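PDB 7C45: CCHC-type domain-containing protein from Trypanosoma brucei brucei, which trims guide RNA as an RNase D-type ribonuclease, probably a metal-dependent 3'-5' exonuclease, and carries zinc knuckles. Local coordinates for residues Ile42-Thr47 / Lys52-Ile57; Leu78-Phe83 / Cys112-Lys117; Pro173-Arg178 / Leu185-Gly190. All coordinates share one frame; numbering follows the deposited sequence.

Contact 1: residues Ile42-Thr47 / Lys52-Ile57; sequences IEAFCT and KQLGRI. With CA (calcium ion), chain E; nucleotides of chain B.
Phe45 N donates to Arg56 O at 2.8 Å, nearly straight at 167°, and this bond fixes the register of the strand end 42-44 against the loop 52-57. The neighbouring pair, Ala44 with Ile57, is antiparallel and non-hydrogen-bonded (CA-CA 4.3 Å). The inner half is compact: Ala44 CB sits 3.3 Å from Gly55 O and also touches Leu54 CB, while Ile42 CG2 meets Ile57 CG1 at 4.1 Å and approaches Leu54 CD1. The backbones come close at Gly55, whose CA makes a CA-H...O contact of 3.3 Å with Phe45 O.

Toward solvent the fit is looser. Arg56 CB lies over one face of the Phe45 ring, a CH-pi contact 4.0 Å from the centroid. With its CG anti to the backbone N (chi1 -175°), the extended Arg56 chain runs beside the ring, pointing the same way, and its guanidinium plane stands 36° from the ring plane. Thr47, exposed, lays its CG2 against Gly55 CA. A water between the segments donates to Phe45 O and accepts from Gly55 N; it also pairs with O2' of U10 of chain B.

That nucleotide rests on the strand end. Its O3' donates to Glu43 OE1 and accepts from Ala44 N, and its O2' donates to Ala44 O, so both ribose hydroxyls are held by hydrogen bonds to or from the strand end. Glu43 brings OE2 to 2.3 Å from calcium, where U10 OP1, waters, Asp41 and Asp191 complete the shell; Gln61 also bonds to OE2. Carboxylates at a strand end gripping a metal and the RNA 3' end are characteristic of the active site of DEDD-type exonucleases in the RNase H-like fold.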
# COMPACT_ATOMS: atom_id res chain seq x y z
N ILE A 42 5.26 7.14 -3.00
CA ILE A 42 5.89 8.46 -3.04
C ILE A 42 6.65 8.68 -1.75
O ILE A 42 6.15 8.39 -0.66
CB ILE A 42 4.85 9.59 -3.24
CG1 ILE A 42 4.10 9.42 -4.57
CG2 ILE A 42 5.51 10.94 -3.17
CD1 ILE A 42 2.99 10.45 -4.76
N GLU A 43 7.88 9.21 -1.87
CA GLU A 43 8.61 9.76 -0.73
C GLU A 43 8.67 11.28 -0.84
O GLU A 43 9.04 11.82 -1.89
CB GLU A 43 10.04 9.22 -0.63
CG GLU A 43 10.17 7.68 -0.53
CD GLU A 43 9.24 7.05 0.51
OE1 GLU A 43 9.22 7.56 1.65
OE2 GLU A 43 8.57 6.02 0.19
N ALA A 44 8.34 11.96 0.25
CA ALA A 44 8.26 13.42 0.24
C ALA A 44 9.07 14.00 1.39
O ALA A 44 9.36 13.31 2.38
CB ALA A 44 6.79 13.89 0.30
N PHE A 45 9.45 15.26 1.25
CA PHE A 45 10.09 15.97 2.36
C PHE A 45 9.25 15.82 3.62
O PHE A 45 8.05 16.08 3.60
CB PHE A 45 10.23 17.46 2.04
CG PHE A 45 11.28 17.82 1.01
CD1 PHE A 45 11.77 16.90 0.10
CD2 PHE A 45 11.76 19.11 0.98
CE1 PHE A 45 12.72 17.29 -0.85
CE2 PHE A 45 12.70 19.50 0.06
CZ PHE A 45 13.18 18.57 -0.87
N CYS A 46 9.89 15.43 4.72
CA CYS A 46 9.20 15.41 6.00
C CYS A 46 8.83 16.83 6.39
O CYS A 46 9.55 17.78 6.09
CB CYS A 46 10.08 14.77 7.07
SG CYS A 46 10.25 12.97 6.84
N THR A 47 7.66 16.98 7.03
CA THR A 47 7.21 18.28 7.50
C THR A 47 7.02 18.24 9.01
O THR A 47 7.68 17.47 9.71
CB THR A 47 5.90 18.70 6.84
OG1 THR A 47 4.89 17.74 7.14
CG2 THR A 47 6.06 18.83 5.32
N LYS A 52 -1.01 17.51 7.54
CA LYS A 52 -1.33 16.18 7.03
C LYS A 52 -0.84 15.96 5.60
O LYS A 52 -0.49 14.82 5.23
CB LYS A 52 -2.84 15.95 7.10
CG LYS A 52 -3.26 14.78 7.96
CD LYS A 52 -4.77 14.69 8.07
CE LYS A 52 -5.19 13.45 8.83
NZ LYS A 52 -4.68 12.23 8.13
N GLN A 53 -0.82 17.02 4.79
CA GLN A 53 -0.36 16.89 3.40
C GLN A 53 1.10 16.44 3.35
O GLN A 53 1.92 16.84 4.18
CB GLN A 53 -0.51 18.23 2.67
CG GLN A 53 -1.93 18.70 2.37
CD GLN A 53 -2.77 18.98 3.61
OE1 GLN A 53 -2.26 19.43 4.64
NE2 GLN A 53 -4.07 18.69 3.53
N LEU A 54 1.44 15.63 2.35
CA LEU A 54 2.84 15.32 2.12
C LEU A 54 3.61 16.60 1.84
O LEU A 54 3.08 17.53 1.25
CB LEU A 54 3.01 14.37 0.94
CG LEU A 54 2.50 12.93 1.12
CD1 LEU A 54 2.98 12.11 -0.03
CD2 LEU A 54 2.95 12.31 2.42
N GLY A 55 4.86 16.63 2.26
CA GLY A 55 5.76 17.69 1.85
C GLY A 55 6.14 17.59 0.37
O GLY A 55 5.55 16.84 -0.41
N ARG A 56 7.14 18.38 -0.00
CA ARG A 56 7.55 18.45 -1.40
C ARG A 56 7.93 17.07 -1.90
O ARG A 56 8.69 16.36 -1.25
CB ARG A 56 8.75 19.39 -1.53
CG ARG A 56 9.21 19.64 -2.94
CD ARG A 56 10.31 20.69 -2.88
NE ARG A 56 10.88 21.00 -4.18
CZ ARG A 56 11.79 21.94 -4.37
NH1 ARG A 56 12.20 22.69 -3.35
NH2 ARG A 56 12.26 22.16 -5.59
N ILE A 57 7.37 16.66 -3.04
CA ILE A 57 7.69 15.34 -3.57
C ILE A 57 9.17 15.24 -3.86
O ILE A 57 9.75 16.12 -4.51
CB ILE A 57 6.87 15.05 -4.83
CG1 ILE A 57 5.40 14.80 -4.47
CG2 ILE A 57 7.46 13.85 -5.54
CD1 ILE A 57 4.51 14.70 -5.67
CA CA E . 7.30 4.25 0.88
P U B 10 5.06 5.74 3.27
OP1 U B 10 5.69 5.29 2.01
OP2 U B 10 5.32 5.01 4.55
O5' U B 10 5.41 7.28 3.51
C5' U B 10 5.48 8.17 2.41
C4' U B 10 5.79 9.58 2.85
O4' U B 10 4.91 9.93 3.93
C3' U B 10 7.18 9.80 3.43
O3' U B 10 8.15 10.00 2.43
C2' U B 10 6.98 11.03 4.30
O2' U B 10 6.98 12.20 3.49
C1' U B 10 5.56 10.81 4.82
N1 U B 10 5.54 10.20 6.17
C2 U B 10 5.74 11.08 7.21
O2 U B 10 5.93 12.27 7.03
N3 U B 10 5.70 10.49 8.46
C4 U B 10 5.49 9.16 8.73
O4 U B 10 5.49 8.79 9.90
C5 U B 10 5.28 8.32 7.59
C6 U B 10 5.31 8.86 6.37
O HOH W 1 5.84 14.71 4.18
O HOH W 2 9.39 2.32 0.51
O HOH W 3 8.81 4.10 2.85

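Contact 2: residues Leu78-Phe83 / Cys112-Lys117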
# COMPACT_ATOMS: atom_id res chain seq x y z
N LEU A 78 14.65 15.92 -11.61
CA LEU A 78 14.05 16.09 -12.93
C LEU A 78 13.26 17.39 -13.05
O LEU A 78 13.20 17.99 -14.13
CB LEU A 78 13.12 14.91 -13.22
CG LEU A 78 13.78 13.55 -13.39
CD1 LEU A 78 12.70 12.47 -13.41
CD2 LEU A 78 14.61 13.51 -14.68
N THR A 79 12.61 17.79 -11.96
CA THR A 79 11.53 18.77 -11.75
C THR A 79 10.20 18.14 -12.10
O THR A 79 10.12 17.34 -13.04
CB THR A 79 11.66 20.08 -12.54
OG1 THR A 79 11.46 19.84 -13.94
CG2 THR A 79 12.99 20.76 -12.26
N PRO A 80 9.15 18.48 -11.35
CA PRO A 80 7.80 18.05 -11.73
C PRO A 80 7.46 18.29 -13.20
O PRO A 80 6.89 17.41 -13.84
CB PRO A 80 6.93 18.88 -10.77
CG PRO A 80 7.75 18.94 -9.52
CD PRO A 80 9.17 19.08 -10.00
N ASP A 81 7.79 19.46 -13.74
CA ASP A 81 7.42 19.74 -15.12
C ASP A 81 7.97 18.68 -16.06
O ASP A 81 7.25 18.19 -16.93
CB ASP A 81 7.91 21.13 -15.54
CG ASP A 81 7.46 21.52 -16.94
OD1 ASP A 81 6.26 21.44 -17.24
OD2 ASP A 81 8.32 21.85 -17.76
N VAL A 82 9.23 18.31 -15.88
CA VAL A 82 9.82 17.32 -16.78
C VAL A 82 9.20 15.94 -16.53
O VAL A 82 8.79 15.24 -17.46
CB VAL A 82 11.35 17.29 -16.63
CG1 VAL A 82 11.94 16.08 -17.38
CG2 VAL A 82 11.96 18.57 -17.19
N PHE A 83 9.10 15.56 -15.26
CA PHE A 83 8.60 14.23 -14.90
C PHE A 83 7.18 13.99 -15.40
O PHE A 83 6.88 12.91 -15.93
CB PHE A 83 8.68 14.05 -13.38
CG PHE A 83 7.90 12.88 -12.86
CD1 PHE A 83 8.40 11.60 -12.97
CD2 PHE A 83 6.66 13.06 -12.25
CE1 PHE A 83 7.68 10.50 -12.49
CE2 PHE A 83 5.95 11.98 -11.76
CZ PHE A 83 6.47 10.69 -11.89
N CYS A 112 -2.13 18.07 -6.16
CA CYS A 112 -1.70 19.40 -5.73
C CYS A 112 -0.38 19.80 -6.36
O CYS A 112 -0.23 20.93 -6.84
CB CYS A 112 -1.55 19.44 -4.22
SG CYS A 112 -3.09 19.48 -3.36
N GLN A 113 0.60 18.91 -6.30
CA GLN A 113 1.95 19.24 -6.71
C GLN A 113 2.19 18.98 -8.19
O GLN A 113 2.91 19.76 -8.83
CB GLN A 113 2.95 18.46 -5.87
CG GLN A 113 2.90 18.85 -4.41
CD GLN A 113 3.95 18.14 -3.61
OE1 GLN A 113 5.13 18.09 -4.00
NE2 GLN A 113 3.54 17.56 -2.51
N LEU A 114 1.59 17.94 -8.77
CA LEU A 114 1.89 17.60 -10.15
C LEU A 114 0.75 17.91 -11.10
O LEU A 114 0.97 17.91 -12.31
CB LEU A 114 2.25 16.10 -10.26
CG LEU A 114 3.44 15.62 -9.41
CD1 LEU A 114 3.84 14.19 -9.74
CD2 LEU A 114 4.62 16.56 -9.57
N GLY A 115 -0.45 18.19 -10.58
CA GLY A 115 -1.61 18.41 -11.42
C GLY A 115 -2.10 17.17 -12.13
O GLY A 115 -2.69 17.28 -13.20
N VAL A 116 -1.88 16.00 -11.56
CA VAL A 116 -2.25 14.74 -12.17
C VAL A 116 -3.23 14.02 -11.25
O VAL A 116 -3.07 14.03 -10.03
CB VAL A 116 -1.00 13.87 -12.45
CG1 VAL A 116 -0.12 14.53 -13.52
CG2 VAL A 116 -0.20 13.68 -11.21
N LYS A 117 -4.26 13.44 -11.85
CA LYS A 117 -5.24 12.62 -11.16
C LYS A 117 -5.23 11.22 -11.76
O LYS A 117 -5.69 11.04 -12.91
CB LYS A 117 -6.62 13.25 -11.29
CG LYS A 117 -7.75 12.44 -10.66
CD LYS A 117 -9.06 13.19 -10.78
CE LYS A 117 -10.19 12.39 -10.16
NZ LYS A 117 -11.49 13.12 -10.21
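Leu114 splits its two methyls between two neighbours on helix 80-92: CD2 presses on Pro80 CB at 3.5 Å, tighter than ordinary van der Waals contact, and CD1 meets Phe83 CE2 at 3.7 Å. Its conformation makes this fork possible. With CG anti to the carbonyl carbon (chi1 -57°), the branch swings from the C-terminal part of helix 104-114 toward the other segment, and both partners cross it at about a right angle. CD2 touches Pro80 CG as well, at 3.9 Å, so the methyl spans one side of the pyrrolidine ring. Phe83 has CG anti to its backbone N (chi1 166°), which carries the ring inward; CD1 of Leu114 comes to the ring's edge, near its plane, while Phe73 stacks edge-to-face with the same ring. No hydrogen bond spans the segments, so the contact is purely apolar.

Thr79 stands at the N-cap of helix 80-92, and its OG1 accepts a weak capping bond from Val82 N. On the other side, Gly115 leaves helical geometry with positive phi (69°), which favours glycine. The contact is thus helix-to-helix packing between the N-terminal turn of 80-92 and the C-terminal part of 104-114 in the exonuclease domain.

Contact 3: residues Pro173-Arg178 / Leu185-Gly190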
# COMPACT_ATOMS: atom_id res chain seq x y z
N PRO A 173 13.94 17.59 6.48
CA PRO A 173 13.20 17.04 5.33
C PRO A 173 13.50 15.57 5.04
O PRO A 173 12.62 14.84 4.58
CB PRO A 173 13.65 17.94 4.17
CG PRO A 173 14.11 19.22 4.83
CD PRO A 173 14.69 18.81 6.15
N VAL A 174 14.73 15.13 5.32
CA VAL A 174 15.20 13.76 5.09
C VAL A 174 15.49 13.55 3.61
O VAL A 174 16.63 13.31 3.23
CB VAL A 174 14.22 12.69 5.61
CG1 VAL A 174 14.75 11.30 5.31
CG2 VAL A 174 13.95 12.87 7.09
N TRP A 175 14.45 13.64 2.78
CA TRP A 175 14.51 13.24 1.38
C TRP A 175 14.99 14.35 0.46
O TRP A 175 14.89 14.21 -0.77
CB TRP A 175 13.13 12.73 0.93
CG TRP A 175 12.77 11.45 1.62
CD1 TRP A 175 11.95 11.30 2.70
CD2 TRP A 175 13.27 10.14 1.31
NE1 TRP A 175 11.87 9.98 3.06
CE2 TRP A 175 12.69 9.24 2.23
CE3 TRP A 175 14.14 9.64 0.33
CZ2 TRP A 175 12.94 7.88 2.20
CZ3 TRP A 175 14.41 8.29 0.31
CH2 TRP A 175 13.80 7.42 1.23
N ASP A 176 15.53 15.42 1.01
CA ASP A 176 16.06 16.51 0.20
C ASP A 176 17.51 16.31 -0.22
O ASP A 176 17.96 16.96 -1.17
CB ASP A 176 15.96 17.84 0.96
CG ASP A 176 16.70 17.82 2.30
OD1 ASP A 176 16.70 16.79 3.01
OD2 ASP A 176 17.25 18.87 2.64
N ILE A 177 18.26 15.44 0.46
CA ILE A 177 19.69 15.36 0.21
C ILE A 177 19.94 14.71 -1.14
O ILE A 177 19.23 13.78 -1.54
CB ILE A 177 20.41 14.59 1.33
CG1 ILE A 177 19.82 13.20 1.50
CG2 ILE A 177 20.36 15.35 2.65
CD1 ILE A 177 20.65 12.31 2.40
N ARG A 178 20.93 15.23 -1.85
CA ARG A 178 21.37 14.64 -3.11
C ARG A 178 22.90 14.61 -3.14
O ARG A 178 23.55 15.56 -2.75
CB ARG A 178 20.84 15.41 -4.32
CG ARG A 178 19.34 15.27 -4.56
CD ARG A 178 18.94 13.81 -4.77
NE ARG A 178 17.53 13.67 -5.11
CZ ARG A 178 16.54 13.69 -4.22
NH1 ARG A 178 16.81 13.83 -2.93
NH2 ARG A 178 15.30 13.56 -4.62
N LEU A 185 17.89 4.95 -1.02
CA LEU A 185 17.26 4.46 -2.24
C LEU A 185 16.60 3.11 -2.02
O LEU A 185 15.47 2.87 -2.47
CB LEU A 185 18.31 4.39 -3.35
CG LEU A 185 18.87 5.78 -3.68
CD1 LEU A 185 20.08 5.69 -4.64
CD2 LEU A 185 17.79 6.65 -4.28
N GLU A 186 17.30 2.20 -1.34
CA GLU A 186 16.74 0.88 -1.09
C GLU A 186 15.52 0.97 -0.18
O GLU A 186 14.52 0.27 -0.39
CB GLU A 186 17.81 -0.03 -0.49
CG GLU A 186 17.35 -1.47 -0.19
CD GLU A 186 16.51 -2.11 -1.29
OE1 GLU A 186 15.47 -2.73 -0.96
OE2 GLU A 186 16.87 -1.98 -2.48
N TYR A 187 15.61 1.81 0.84
CA TYR A 187 14.45 2.09 1.66
C TYR A 187 13.29 2.55 0.80
O TYR A 187 12.20 1.99 0.88
CB TYR A 187 14.79 3.14 2.71
CG TYR A 187 13.63 3.40 3.65
CD1 TYR A 187 12.67 4.35 3.34
CD2 TYR A 187 13.51 2.69 4.84
CE1 TYR A 187 11.62 4.60 4.19
CE2 TYR A 187 12.45 2.93 5.70
CZ TYR A 187 11.51 3.89 5.36
OH TYR A 187 10.46 4.14 6.20
N ALA A 188 13.51 3.55 -0.06
CA ALA A 188 12.45 4.01 -0.94
C ALA A 188 11.96 2.91 -1.87
O ALA A 188 10.81 2.94 -2.29
CB ALA A 188 12.93 5.21 -1.76
N ALA A 189 12.82 1.96 -2.23
CA ALA A 189 12.41 0.95 -3.21
C ALA A 189 11.52 -0.13 -2.61
O ALA A 189 10.81 -0.80 -3.37
CB ALA A 189 13.64 0.27 -3.82
N GLY A 190 11.51 -0.29 -1.29
CA GLY A 190 10.93 -1.49 -0.71
C GLY A 190 9.43 -1.60 -0.89
O GLY A 190 8.92 -2.67 -1.23
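Trp175 turns the six-membered part of its indole toward helix 182-202, where it meets Tyr187 at its edge. CZ2 of the indole lies 3.7 Å from Tyr187 CD1, which sits in the indole plane, and the two side chains cross at about a right angle. Relative to the tyrosine ring, CZ2 lies obliquely, so the pair is no regular stack. Tyr187 reaches this position with CG anti to its backbone N (chi1 -177°). Next to it, Ala188 CB touches Trp175 CH2 at 3.8 Å, with CZ3 close behind. Val174 CG1 lies 3.8 Å above one face of the indole, and Val163 and Met167 of helix 161-168 also pack on Trp175.

Arg178 braces the type I turn 174-177 that carries Trp175: its NH1 donates to Trp175 O at 2.9 Å and to Ile177 O at 2.8 Å, both oxygens lying close to the guanidinium plane. With the side chain of Trp175 about 4 Å from that of Glu43 and packed on an RNA phosphate, and the side chain of Tyr187 about 5 Å from a calcium ion, the contact forms part of the wall of the metal-dependent exonuclease active site.

From the N terminus, contact 1 comes first and closes the short connection between strands 37-44 and 57-64. Contact 2 then spans a longer loop of 28 residues, joining the start of helix 80-92 to the last part of helix 104-114. Last, contact 3 closes the six-residue passage into helix 182-202. The three follow in series, none enclosing or crossing another. Gln113 joins contact 1 to contact 2 by probable hydrogen bonds to Ile57 N and Gly55 O; Cys46 N probably bonds to Pro173 O, bringing contact 3 against contact 1. Contacts 2 and 3 do not touch (nearest atoms about 7 Å apart), whereas contact 1 touches both.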